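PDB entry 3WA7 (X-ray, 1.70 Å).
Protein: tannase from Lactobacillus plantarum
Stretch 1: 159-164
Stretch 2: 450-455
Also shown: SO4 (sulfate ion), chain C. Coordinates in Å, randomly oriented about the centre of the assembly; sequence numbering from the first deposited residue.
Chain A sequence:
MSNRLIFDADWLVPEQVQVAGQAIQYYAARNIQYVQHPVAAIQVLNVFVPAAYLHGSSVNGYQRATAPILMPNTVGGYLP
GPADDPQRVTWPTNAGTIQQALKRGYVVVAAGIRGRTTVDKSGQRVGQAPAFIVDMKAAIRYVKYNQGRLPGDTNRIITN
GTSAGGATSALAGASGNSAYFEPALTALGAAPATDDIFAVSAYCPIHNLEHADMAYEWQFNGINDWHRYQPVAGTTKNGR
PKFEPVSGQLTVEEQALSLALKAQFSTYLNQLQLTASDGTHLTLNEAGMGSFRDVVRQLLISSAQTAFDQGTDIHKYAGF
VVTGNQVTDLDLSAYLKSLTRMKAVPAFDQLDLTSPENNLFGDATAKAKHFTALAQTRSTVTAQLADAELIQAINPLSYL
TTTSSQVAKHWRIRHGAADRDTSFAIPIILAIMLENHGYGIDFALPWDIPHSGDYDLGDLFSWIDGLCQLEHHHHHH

Stretch 1 (159-164) TNGTSA
Stretch 2 (450-455) PHSGDY

A sulfate ion, probably from the crystallisation liquor, sits where the two stretches meet and is held by a residue from each. Ser163 OG donates to SO4 O4 at 2.6 Å, and His451 NE2 makes a weak hydrogen bond to SO4 O2 at 2.7 Å, with an N-H...O angle of 126°. The same NE2 proton is shared with Ser163 OG at 2.9 Å, so serine, imidazole and sulfate close a compact polar triangle. Both the hydroxyl and SO4 O2 lie at the edge of the His451 ring, near its plane. His451 (chi1 t, chi2 60°) points its CA-CB bond sideways, but its ring end comes nearer, while ND1 is hydrogen-bonded elsewhere in the structure. Ser163 (t) has the unusual phi/psi of 61/-123° and immediately precedes a helix.

The touching segments run antiparallel, 169° apart, from extended Asn160 (-149/146°) through Gly161 (-174/163°) and Thr162 (-122/141°) against His451 (-69/104°), Ser452 (-172/-177°) and Gly453 (-154/-180°). In register, Thr162 lies across from Gly453, their CA atoms 5.3 Å apart. The Thr162 CA-CB bond points toward the partner stretch; with chi1 m, OG1 lies 3.4 Å from Gly453 CA and CG2 3.6 Å from Ser452 C. Glycine makes this approach possible: an ideal CB on Gly453 would lie 1.9 Å from Thr162 OG1, a clash.

Beyond the glycine, Asp454 (phi/psi 52/32°; chi1 m, chi2 23°) brings its carboxylate back to the contact. The Asn160 CA-CB bond (chi1 t, chi2 46°) points toward the other stretch, and ND2 donates to Asp454 OD1 at 3.1 Å with an angle of 156°. Water 1 spans the same pair, accepting from Asn160 ND2 (2.9 Å) and donating to Asp454 OD2 (2.7 Å). Water 2 donates to Asp454 OD1 (2.8 Å) and hydrogen-bonds Thr162 OG1 (2.7 Å), linking two atoms 4.0 Å apart.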

# COMPACT_ATOMS: atom_id res chain seq x y z
N THR A 159 1.90 -10.58 -1.87
CA THR A 159 1.60 -9.35 -2.58
C THR A 159 2.57 -8.24 -2.18
O THR A 159 3.17 -8.27 -1.11
CB THR A 159 0.16 -8.87 -2.30
OG1 THR A 159 -0.09 -8.88 -0.89
CG2 THR A 159 -0.84 -9.75 -3.02
N ASN A 160 2.73 -7.28 -3.08
CA ASN A 160 3.60 -6.14 -2.81
C ASN A 160 3.06 -4.93 -3.53
O ASN A 160 2.49 -5.05 -4.62
CB ASN A 160 5.04 -6.42 -3.27
CG ASN A 160 6.00 -5.32 -2.86
OD1 ASN A 160 5.98 -4.87 -1.71
ND2 ASN A 160 6.84 -4.89 -3.79
N GLY A 161 3.22 -3.77 -2.93
CA GLY A 161 2.74 -2.55 -3.55
C GLY A 161 3.19 -1.36 -2.74
O GLY A 161 3.58 -1.51 -1.58
N THR A 162 3.13 -0.19 -3.35
CA THR A 162 3.54 1.05 -2.70
C THR A 162 2.39 2.06 -2.66
O THR A 162 1.63 2.17 -3.62
CB THR A 162 4.73 1.69 -3.46
OG1 THR A 162 5.86 0.80 -3.41
CG2 THR A 162 5.10 3.03 -2.85
N SER A 163 2.26 2.78 -1.55
CA SER A 163 1.23 3.81 -1.38
C SER A 163 -0.17 3.20 -1.50
O SER A 163 -0.52 2.30 -0.74
CB SER A 163 1.42 4.91 -2.43
OG SER A 163 0.64 6.06 -2.13
N ALA A 164 -0.98 3.70 -2.43
CA ALA A 164 -2.32 3.14 -2.61
C ALA A 164 -2.15 1.66 -2.96
O ALA A 164 -3.01 0.83 -2.66
CB ALA A 164 -3.05 3.87 -3.73
N PRO A 450 11.64 9.01 1.67
CA PRO A 450 10.44 9.72 1.24
C PRO A 450 9.32 8.77 0.89
O PRO A 450 9.41 7.56 1.13
CB PRO A 450 10.93 10.49 0.02
CG PRO A 450 11.86 9.50 -0.61
CD PRO A 450 12.65 8.98 0.59
N HIS A 451 8.25 9.32 0.32
CA HIS A 451 7.10 8.53 -0.10
C HIS A 451 7.58 7.68 -1.28
O HIS A 451 7.74 8.19 -2.38
CB HIS A 451 5.97 9.47 -0.52
CG HIS A 451 4.69 8.77 -0.84
ND1 HIS A 451 4.01 8.01 0.09
CD2 HIS A 451 3.95 8.73 -1.98
CE1 HIS A 451 2.90 7.53 -0.47
NE2 HIS A 451 2.85 7.95 -1.72
N SER A 452 7.80 6.40 -1.03
CA SER A 452 8.29 5.50 -2.07
C SER A 452 8.27 4.06 -1.58
O SER A 452 7.82 3.78 -0.47
CB SER A 452 9.73 5.87 -2.42
OG SER A 452 10.56 5.76 -1.28
N GLY A 453 8.76 3.14 -2.41
CA GLY A 453 8.79 1.74 -2.03
C GLY A 453 9.89 0.97 -2.75
O GLY A 453 10.63 1.54 -3.54
N ASP A 454 9.99 -0.33 -2.45
CA ASP A 454 10.97 -1.21 -3.09
C ASP A 454 12.41 -0.70 -3.03
O ASP A 454 13.20 -0.97 -3.93
CB ASP A 454 10.58 -1.44 -4.56
CG ASP A 454 9.29 -2.23 -4.71
OD1 ASP A 454 8.47 -2.24 -3.77
OD2 ASP A 454 9.08 -2.83 -5.79
N TYR A 455 12.76 0.01 -1.96
CA TYR A 455 14.11 0.56 -1.81
C TYR A 455 15.02 -0.29 -0.93
O TYR A 455 16.18 0.06 -0.71
CB TYR A 455 14.01 1.98 -1.24
CG TYR A 455 13.05 2.08 -0.07
CD1 TYR A 455 13.36 1.51 1.16
CD2 TYR A 455 11.81 2.70 -0.21
CE1 TYR A 455 12.46 1.54 2.22
CE2 TYR A 455 10.90 2.74 0.84
CZ TYR A 455 11.24 2.15 2.05
OH TYR A 455 10.33 2.17 3.09
S SO4 C . 0.93 8.04 -5.12
O1 SO4 C . 1.62 7.50 -6.31
O2 SO4 C . 1.92 8.51 -4.14
O3 SO4 C . 0.09 9.17 -5.53
O4 SO4 C . 0.09 6.99 -4.52
O HOH W 1 7.15 -4.51 -6.60
O HOH W 2 5.82 -1.68 -4.41